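Local coordinates for protein uronate dehydrogenase (Agrobacterium tumefaciens, PDB 3RFX) that oxidises uronic acids such as galacturonate and glucuronate with NAD as the electron acceptor, probably to the corresponding aldaric acid lactones, at residues V58-I68 with L94-R105. The protein carries 1 engineered substitution. Sequence-based numbering, arbitrary orientation.
Sequences VNAMVAGCDGI and LYEAARAHGQPR. With PO4 (phosphate ion), chain E.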
loop_
_atom_site.group_PDB
_atom_site.type_symbol
_atom_site.label_atom_id
_atom_site.label_comp_id
_atom_site.label_asym_id
_atom_site.label_seq_id
_atom_site.Cartn_x
_atom_site.Cartn_y
_atom_site.Cartn_z
ATOM N N VAL A 58 26.973 -24.699 -24.828
ATOM C CA VAL A 58 26.606 -24.151 -23.523
ATOM C C VAL A 58 26.582 -25.236 -22.437
ATOM O O VAL A 58 27.096 -25.041 -21.336
ATOM C CB VAL A 58 25.260 -23.400 -23.589
ATOM C CG1 VAL A 58 24.838 -22.951 -22.201
ATOM C CG2 VAL A 58 25.387 -22.196 -24.519
ATOM N N ASN A 59 26.008 -26.390 -22.760
ATOM C CA ASN A 59 26.059 -27.525 -21.838
ATOM C C ASN A 59 27.486 -27.829 -21.366
ATOM O O ASN A 59 27.741 -27.961 -20.167
ATOM C CB ASN A 59 25.416 -28.763 -22.470
ATOM C CG ASN A 59 25.232 -29.893 -21.473
ATOM O OD1 ASN A 59 26.204 -30.517 -21.032
ATOM N ND2 ASN A 59 23.983 -30.159 -21.106
ATOM N N ALA A 60 28.423 -27.918 -22.309
ATOM C CA ALA A 60 29.823 -28.170 -21.969
ATOM C C ALA A 60 30.437 -27.027 -21.157
ATOM O O ALA A 60 31.225 -27.252 -20.229
ATOM C CB ALA A 60 30.634 -28.433 -23.235
ATOM N N MET A 61 30.069 -25.797 -21.506
ATOM C CA MET A 61 30.554 -24.618 -20.799
ATOM C C MET A 61 30.180 -24.678 -19.319
ATOM O O MET A 61 30.993 -24.381 -18.442
ATOM C CB MET A 61 29.973 -23.350 -21.442
ATOM C CG MET A 61 30.472 -22.044 -20.838
ATOM S SD MET A 61 29.609 -20.631 -21.557
ATOM C CE MET A 61 27.911 -21.057 -21.178
ATOM N N VAL A 62 28.945 -25.080 -19.046
ATOM C CA VAL A 62 28.435 -25.073 -17.677
ATOM C C VAL A 62 28.882 -26.278 -16.839
ATOM O O VAL A 62 29.132 -26.152 -15.639
ATOM C CB VAL A 62 26.891 -24.941 -17.668
ATOM C CG1 VAL A 62 26.330 -25.158 -16.262
ATOM C CG2 VAL A 62 26.479 -23.564 -18.210
ATOM N N ALA A 63 28.975 -27.444 -17.476
ATOM C CA ALA A 63 29.315 -28.684 -16.771
ATOM C C ALA A 63 30.573 -28.537 -15.923
ATOM O O ALA A 63 31.606 -28.062 -16.399
ATOM C CB ALA A 63 29.463 -29.844 -17.770
ATOM N N GLY A 64 30.481 -28.932 -14.657
ATOM C CA GLY A 64 31.610 -28.849 -13.750
ATOM C C GLY A 64 31.745 -27.542 -12.983
ATOM O O GLY A 64 32.645 -27.403 -12.154
ATOM N N CYS A 65 30.850 -26.589 -13.242
ATOM C CA CYS A 65 30.885 -25.303 -12.544
ATOM C C CYS A 65 29.946 -25.258 -11.348
ATOM O O CYS A 65 28.822 -25.747 -11.414
ATOM C CB CYS A 65 30.542 -24.166 -13.507
ATOM S SG CYS A 65 31.698 -24.066 -14.904
ATOM N N ASP A 66 30.416 -24.644 -10.268
ATOM C CA ASP A 66 29.672 -24.562 -9.015
ATOM C C ASP A 66 28.894 -23.255 -8.889
ATOM O O ASP A 66 28.086 -23.094 -7.980
ATOM C CB ASP A 66 30.642 -24.695 -7.849
ATOM C CG ASP A 66 31.420 -25.989 -7.903
ATOM O OD1 ASP A 66 30.765 -27.052 -7.903
ATOM O OD2 ASP A 66 32.670 -25.947 -7.980
ATOM N N GLY A 67 29.150 -22.327 -9.802
ATOM C CA GLY A 67 28.504 -21.022 -9.782
ATOM C C GLY A 67 28.683 -20.350 -11.127
ATOM O O GLY A 67 29.638 -20.648 -11.852
ATOM N N ILE A 68 27.770 -19.447 -11.470
ATOM C CA ILE A 68 27.827 -18.754 -12.757
ATOM C C ILE A 68 27.592 -17.262 -12.559
ATOM O O ILE A 68 26.619 -16.855 -11.908
ATOM C CB ILE A 68 26.752 -19.248 -13.736
ATOM C CG1 ILE A 68 26.853 -20.762 -13.975
ATOM C CG2 ILE A 68 26.863 -18.513 -15.078
ATOM C CD1 ILE A 68 25.752 -21.297 -14.875
ATOM N N LEU A 94 21.366 -21.507 -21.351
ATOM C CA LEU A 94 22.085 -21.427 -20.091
ATOM C C LEU A 94 21.292 -22.102 -18.966
ATOM O O LEU A 94 21.867 -22.829 -18.159
ATOM C CB LEU A 94 22.369 -19.973 -19.700
ATOM C CG LEU A 94 23.241 -19.819 -18.452
ATOM C CD1 LEU A 94 24.699 -20.104 -18.792
ATOM C CD2 LEU A 94 23.093 -18.412 -17.859
ATOM N N TYR A 95 19.984 -21.845 -18.906
ATOM C CA TYR A 95 19.162 -22.404 -17.820
ATOM C C TYR A 95 18.993 -23.924 -17.944
ATOM O O TYR A 95 19.063 -24.655 -16.946
ATOM C CB TYR A 95 17.825 -21.640 -17.641
ATOM C CG TYR A 95 18.068 -20.464 -16.720
ATOM C CD1 TYR A 95 17.792 -20.551 -15.362
ATOM C CD2 TYR A 95 18.693 -19.308 -17.192
ATOM C CE1 TYR A 95 18.078 -19.497 -14.498
ATOM C CE2 TYR A 95 18.985 -18.251 -16.342
ATOM C CZ TYR A 95 18.680 -18.348 -15.000
ATOM O OH TYR A 95 18.977 -17.303 -14.158
ATOM N N GLU A 96 18.813 -24.391 -19.172
ATOM C CA GLU A 96 18.776 -25.826 -19.436
ATOM C C GLU A 96 20.093 -26.508 -19.055
ATOM O O GLU A 96 20.099 -27.604 -18.473
ATOM C CB GLU A 96 18.400 -26.094 -20.894
ATOM C CG GLU A 96 16.905 -26.097 -21.117
ATOM C CD GLU A 96 16.202 -27.094 -20.207
ATOM O OE1 GLU A 96 16.331 -28.309 -20.453
ATOM O OE2 GLU A 96 15.545 -26.674 -19.228
ATOM N N ALA A 97 21.211 -25.856 -19.358
ATOM C CA ALA A 97 22.514 -26.418 -19.036
ATOM C C ALA A 97 22.722 -26.484 -17.529
ATOM O O ALA A 97 23.239 -27.473 -16.997
ATOM C CB ALA A 97 23.615 -25.618 -19.693
ATOM N N ALA A 98 22.316 -25.432 -16.830
ATOM C CA ALA A 98 22.428 -25.423 -15.383
ATOM C C ALA A 98 21.548 -26.524 -14.794
ATOM O O ALA A 98 21.937 -27.207 -13.850
ATOM C CB ALA A 98 22.029 -24.052 -14.818
ATOM N N ARG A 99 20.359 -26.690 -15.356
ATOM C CA ARG A 99 19.407 -27.661 -14.822
ATOM C C ARG A 99 19.973 -29.082 -14.966
ATOM O O ARG A 99 19.705 -29.962 -14.142
ATOM C CB ARG A 99 18.062 -27.540 -15.535
ATOM C CG ARG A 99 16.995 -28.481 -14.985
ATOM C CD ARG A 99 15.610 -28.157 -15.519
ATOM N NE ARG A 99 15.438 -28.510 -16.928
ATOM C CZ ARG A 99 15.090 -29.721 -17.353
ATOM N NH1 ARG A 99 14.884 -30.701 -16.471
ATOM N NH2 ARG A 99 14.947 -29.956 -18.655
ATOM N N ALA A 100 20.780 -29.283 -16.005
ATOM C CA ALA A 100 21.387 -30.584 -16.278
ATOM C C ALA A 100 22.651 -30.845 -15.461
ATOM O O ALA A 100 23.134 -31.978 -15.408
ATOM C CB ALA A 100 21.678 -30.723 -17.776
ATOM N N HIS A 101 23.184 -29.808 -14.815
ATOM C CA HIS A 101 24.454 -29.932 -14.110
ATOM C C HIS A 101 24.458 -29.400 -12.675
ATOM O O HIS A 101 25.396 -28.722 -12.263
ATOM C CB HIS A 101 25.594 -29.306 -14.934
ATOM C CG HIS A 101 25.835 -30.006 -16.236
ATOM N ND1 HIS A 101 26.564 -31.173 -16.326
ATOM C CD2 HIS A 101 25.401 -29.737 -17.490
ATOM C CE1 HIS A 101 26.588 -31.579 -17.584
ATOM N NE2 HIS A 101 25.889 -30.725 -18.310
ATOM N N GLY A 102 23.419 -29.722 -11.912
ATOM C CA GLY A 102 23.431 -29.456 -10.483
ATOM C C GLY A 102 22.890 -28.097 -10.064
ATOM O O GLY A 102 22.983 -27.727 -8.891
ATOM N N GLN A 103 22.316 -27.371 -11.022
ATOM C CA GLN A 103 21.736 -26.047 -10.773
ATOM C C GLN A 103 22.670 -25.123 -10.007
ATOM O O GLN A 103 22.312 -24.599 -8.953
ATOM C CB GLN A 103 20.365 -26.173 -10.080
ATOM C CG GLN A 103 19.386 -26.935 -10.944
ATOM C CD GLN A 103 18.000 -27.116 -10.345
ATOM O OE1 GLN A 103 17.130 -27.709 -10.983
ATOM N NE2 GLN A 103 17.785 -26.606 -9.138
ATOM N N PRO A 104 23.879 -24.902 -10.546
ATOM C CA PRO A 104 24.791 -23.947 -9.919
ATOM C C PRO A 104 24.086 -22.587 -9.817
ATOM O O PRO A 104 23.370 -22.202 -10.746
ATOM C CB PRO A 104 25.947 -23.865 -10.927
ATOM C CG PRO A 104 25.324 -24.255 -12.233
ATOM C CD PRO A 104 24.372 -25.351 -11.858
ATOM N N ARG A 105 24.269 -21.900 -8.699
ATOM C CA ARG A 105 23.649 -20.597 -8.476
ATOM C C ARG A 105 24.120 -19.596 -9.538
ATOM O O ARG A 105 25.298 -19.588 -9.907
ATOM C CB ARG A 105 24.013 -20.104 -7.078
ATOM C CG ARG A 105 23.347 -18.804 -6.656
ATOM C CD ARG A 105 23.573 -18.552 -5.177
ATOM N NE ARG A 105 22.787 -19.474 -4.347
ATOM C CZ ARG A 105 22.825 -19.484 -3.018
ATOM N NH1 ARG A 105 23.604 -18.626 -2.378
ATOM N NH2 ARG A 105 22.081 -20.350 -2.325
HETATM P P PO4 E . 27.556 -32.686 -13.221
HETATM O O1 PO4 E . 26.561 -32.900 -14.333
HETATM O O2 PO4 E . 26.816 -32.441 -11.928
HETATM O O3 PO4 E . 28.391 -33.935 -13.067
HETATM O O4 PO4 E . 28.444 -31.499 -13.556
HETATM O O HOH W 1 27.956 -28.177 -12.660
#
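Helices 58-62 and 94-100 pack at 50° and come nearest at Asn-59 and Ala-97, in the NAD-binding Rossmann fold. Helix 94-100 is the end of the crossover helix in the beta-alpha-beta unit of strands 67-70 and 105-111. The small Ala-97 lets the helices approach: its CB lies 3.8 Å from Asn-59 CA and equally near Val-62 CG2. Val-62 splits its branches. CG2 meets Leu-94 CD1, while CG1, anti to the backbone N (chi1 171°), faces Ala-98 CA and the ring of Pro-104. Leu-94 CD1 also touches Met-61 CE and Ile-68 CD1, and so joins both helices to the sheet. Met-61 and Val-62 also rest on Leu-7 of strand 5-9. The two segments meet again beyond the helices. Pro-104 CB sits 3.5 Å from Cys-65 O, and Pro-104 CG packs against Ile-68 CD1. Ile-68 N donates to Arg-105 O at 2.9 Å, joining the neighbouring parallel strands 67-70 and 105-111. The guanidinium of Arg-105 turns away, to Glu-157 and the carbonyls of Val-192 and Ala-195. A water accepts weakly from Gly-64 N and lies near Cys-65 O and His-101 O. His-101, just after helix 94-100, makes a polar part of the contact. Ala-63 CB stands over one face of its imidazole in a CH-pi contact, 3.5 Å from the centroid. ND1 donates to O1 of a phosphate, probably from the crystallisation liquor. At the other nitrogen, NE2 donates to Asn-59 OD1 at 2.7 Å, approaching from above the plane of the amide carbonyl.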